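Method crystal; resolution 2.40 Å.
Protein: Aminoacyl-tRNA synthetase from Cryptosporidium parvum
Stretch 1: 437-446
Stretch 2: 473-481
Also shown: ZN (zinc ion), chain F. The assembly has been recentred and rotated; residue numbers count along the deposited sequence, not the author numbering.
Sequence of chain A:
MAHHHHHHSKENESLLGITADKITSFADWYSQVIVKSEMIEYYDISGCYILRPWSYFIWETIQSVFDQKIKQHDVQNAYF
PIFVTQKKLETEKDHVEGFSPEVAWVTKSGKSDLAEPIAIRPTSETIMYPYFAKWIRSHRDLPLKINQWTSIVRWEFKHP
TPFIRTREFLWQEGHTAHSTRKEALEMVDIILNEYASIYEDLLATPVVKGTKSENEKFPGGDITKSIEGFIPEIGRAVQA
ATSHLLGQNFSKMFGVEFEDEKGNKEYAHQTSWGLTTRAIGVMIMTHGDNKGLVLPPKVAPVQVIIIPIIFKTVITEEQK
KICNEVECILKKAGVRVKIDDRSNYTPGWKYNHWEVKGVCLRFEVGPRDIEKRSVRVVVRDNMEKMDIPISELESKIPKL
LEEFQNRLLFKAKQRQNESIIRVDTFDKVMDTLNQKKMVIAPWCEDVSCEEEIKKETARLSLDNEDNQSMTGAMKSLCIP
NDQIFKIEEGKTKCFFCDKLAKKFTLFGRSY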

# COMPACT_ATOMS: atom_id res chain seq x y z
N LYS A 437 -12.23 12.27 -10.41
CA LYS A 437 -12.07 12.82 -9.07
C LYS A 437 -13.09 12.20 -8.13
O LYS A 437 -14.09 11.62 -8.56
CB LYS A 437 -12.21 14.35 -9.07
CG LYS A 437 -11.02 15.08 -9.67
CD LYS A 437 -11.23 16.58 -9.68
CE LYS A 437 -9.96 17.30 -10.12
NZ LYS A 437 -9.45 16.76 -11.40
N MET A 438 -12.83 12.35 -6.84
CA MET A 438 -13.73 11.86 -5.80
C MET A 438 -14.72 12.95 -5.40
O MET A 438 -14.57 14.13 -5.73
CB MET A 438 -12.93 11.40 -4.58
CG MET A 438 -12.11 10.15 -4.81
SD MET A 438 -11.07 9.74 -3.39
CE MET A 438 -9.91 11.10 -3.40
N VAL A 439 -15.75 12.54 -4.66
CA VAL A 439 -16.81 13.43 -4.21
C VAL A 439 -16.92 13.33 -2.69
O VAL A 439 -16.99 12.22 -2.14
CB VAL A 439 -18.16 13.09 -4.87
CG1 VAL A 439 -19.29 13.86 -4.21
CG2 VAL A 439 -18.11 13.39 -6.36
N ILE A 440 -16.92 14.48 -2.02
CA ILE A 440 -17.20 14.57 -0.60
C ILE A 440 -18.54 15.29 -0.46
O ILE A 440 -18.66 16.48 -0.78
CB ILE A 440 -16.07 15.27 0.17
CG1 ILE A 440 -16.43 15.44 1.65
CG2 ILE A 440 -15.69 16.60 -0.48
CD1 ILE A 440 -16.21 14.19 2.47
N ALA A 441 -19.56 14.57 -0.01
CA ALA A 441 -20.93 15.06 -0.08
C ALA A 441 -21.66 14.84 1.24
O ALA A 441 -21.34 13.90 1.98
CB ALA A 441 -21.69 14.36 -1.21
N PRO A 442 -22.64 15.68 1.55
CA PRO A 442 -23.51 15.43 2.71
C PRO A 442 -24.34 14.18 2.47
O PRO A 442 -25.08 14.10 1.48
CB PRO A 442 -24.38 16.69 2.79
CG PRO A 442 -23.70 17.71 1.94
CD PRO A 442 -22.98 16.95 0.88
N TRP A 443 -24.22 13.21 3.36
CA TRP A 443 -24.84 11.91 3.16
C TRP A 443 -25.59 11.47 4.41
O TRP A 443 -25.19 11.77 5.54
CB TRP A 443 -23.80 10.85 2.78
CG TRP A 443 -24.40 9.59 2.26
CD1 TRP A 443 -25.55 9.47 1.53
CD2 TRP A 443 -23.90 8.26 2.44
NE1 TRP A 443 -25.79 8.15 1.23
CE2 TRP A 443 -24.79 7.39 1.78
CE3 TRP A 443 -22.78 7.73 3.08
CZ2 TRP A 443 -24.60 6.01 1.75
CZ3 TRP A 443 -22.59 6.36 3.06
CH2 TRP A 443 -23.50 5.52 2.39
N CYS A 444 -26.69 10.74 4.19
CA CYS A 444 -27.48 10.18 5.29
C CYS A 444 -26.97 8.83 5.76
O CYS A 444 -27.37 8.38 6.84
CB CYS A 444 -28.94 10.04 4.86
SG CYS A 444 -29.24 8.70 3.69
N GLU A 445 -26.12 8.17 4.97
CA GLU A 445 -25.45 6.92 5.29
C GLU A 445 -26.39 5.72 5.37
O GLU A 445 -26.00 4.67 5.89
CB GLU A 445 -24.65 7.01 6.60
CG GLU A 445 -23.63 8.14 6.62
CD GLU A 445 -22.96 8.30 7.96
OE1 GLU A 445 -23.04 7.36 8.79
OE2 GLU A 445 -22.34 9.35 8.20
N ASP A 446 -27.61 5.85 4.85
CA ASP A 446 -28.52 4.71 4.82
C ASP A 446 -28.08 3.71 3.76
O ASP A 446 -27.53 4.07 2.71
CB ASP A 446 -29.95 5.16 4.55
CG ASP A 446 -30.52 6.01 5.66
OD1 ASP A 446 -29.99 5.96 6.79
OD2 ASP A 446 -31.50 6.74 5.41
N ALA A 473 -20.28 2.99 -11.77
CA ALA A 473 -21.04 3.13 -10.54
C ALA A 473 -20.21 3.80 -9.45
O ALA A 473 -19.03 3.49 -9.28
N MET A 474 -20.83 4.72 -8.72
CA MET A 474 -20.18 5.41 -7.61
C MET A 474 -20.63 4.80 -6.29
O MET A 474 -21.81 4.47 -6.11
CB MET A 474 -20.51 6.90 -7.63
CG MET A 474 -19.73 7.72 -6.61
SD MET A 474 -20.22 9.46 -6.56
CE MET A 474 -21.87 9.33 -5.89
N LYS A 475 -19.68 4.64 -5.37
CA LYS A 475 -19.96 4.06 -4.07
C LYS A 475 -19.23 4.85 -3.00
O LYS A 475 -18.27 5.57 -3.28
CB LYS A 475 -19.56 2.58 -4.00
CG LYS A 475 -18.06 2.35 -3.90
CD LYS A 475 -17.75 0.87 -3.73
CE LYS A 475 -16.29 0.65 -3.38
NZ LYS A 475 -15.98 -0.80 -3.23
N SER A 476 -19.70 4.71 -1.76
CA SER A 476 -19.04 5.35 -0.64
C SER A 476 -17.67 4.71 -0.41
O SER A 476 -17.56 3.49 -0.28
CB SER A 476 -19.89 5.23 0.62
OG SER A 476 -20.00 3.88 1.04
N LEU A 477 -16.63 5.54 -0.39
CA LEU A 477 -15.29 5.03 -0.12
C LEU A 477 -15.06 4.86 1.37
O LEU A 477 -14.67 3.78 1.82
CB LEU A 477 -14.26 5.97 -0.73
CG LEU A 477 -14.49 6.24 -2.22
CD1 LEU A 477 -13.52 7.27 -2.75
CD2 LEU A 477 -14.40 4.95 -3.02
N CYS A 478 -15.32 5.91 2.15
CA CYS A 478 -15.25 5.85 3.60
C CYS A 478 -15.87 7.12 4.16
O CYS A 478 -15.91 8.16 3.48
CB CYS A 478 -13.81 5.71 4.11
SG CYS A 478 -12.80 7.20 3.93
N ILE A 479 -16.36 7.03 5.39
CA ILE A 479 -16.82 8.20 6.14
C ILE A 479 -15.61 8.76 6.87
O ILE A 479 -15.21 8.20 7.91
CB ILE A 479 -17.96 7.84 7.10
CG1 ILE A 479 -19.01 6.97 6.40
CG2 ILE A 479 -18.60 9.10 7.65
CD1 ILE A 479 -20.04 6.39 7.33
N PRO A 480 -15.00 9.84 6.39
CA PRO A 480 -13.70 10.26 6.93
C PRO A 480 -13.77 10.60 8.41
O PRO A 480 -14.74 11.21 8.89
CB PRO A 480 -13.36 11.50 6.09
CG PRO A 480 -14.20 11.38 4.86
CD PRO A 480 -15.46 10.72 5.31
N ASN A 481 -12.73 10.20 9.14
CA ASN A 481 -12.63 10.57 10.55
C ASN A 481 -12.51 12.07 10.72
O ASN A 481 -13.03 12.63 11.69
CB ASN A 481 -11.43 9.87 11.20
CG ASN A 481 -11.54 8.36 11.17
OD1 ASN A 481 -12.63 7.81 11.02
ND2 ASN A 481 -10.41 7.68 11.31
ZN ZN F . -29.41 9.67 1.60

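Residues 438-443 and 475-480 each form a strand, but the two are not neighbours in one sheet. Their N-to-C directions diverge by 68°, their axes come no closer than 8.8 Å, and the nearest CA pairs, Met 438 with Leu 477 (CA to CA 9.0 Å) and Glu 445 with Ile 479 (CA to CA 8.8 Å), are too far apart for backbone pairing. No hydrogen bond crosses the interface, so the contact rests on side-chain packing, which buries 337 Å² summed over both sides.

Three apolar contacts join the stretches. Met 438, with chi1 m, chi2 t and chi3 m, brings SD to 3.5 Å from CD1 of Leu 477, whose CA-to-CB bond points toward the first stretch. The unbranched thioether can follow its neighbour's contour, and both residues are buried. Val 439 CG2 lies 4.5 Å from SD of Met 474, which just precedes the second strand, a looser contact. Ile 440 starts sideways, yet its end comes nearer: with chi1 t and chi2 p, CD1 reaches 4.2 Å from CG of Pro 480, whose compact ring offers an apolar surface.

The CA-to-CB bond of Trp 443 points toward the second stretch, and its CZ3 lies 3.8 Å from Ser 476 CB, approached obliquely. The small serine side chain accommodates the broad indole, while Trp 443 NE1 and Ser 476 OG are hydrogen-bonded elsewhere in the structure.

Ile 479 has the largest covered area, 54 Å². Its CD1 meets Glu 445 OE1 at 3.5 Å, a van der Waals contact without a polar partner across the interface; Glu 445 OE2 is hydrogen-bonded elsewhere.

Between Trp 443 and Glu 445, Cys 444 takes no part in the packing. Its SG binds zinc ZN at 2.3 Å and accepts a hydrogen bond from Asp 446 N (N to SG 3.5 Å, 165°), tying this turn to the metal site.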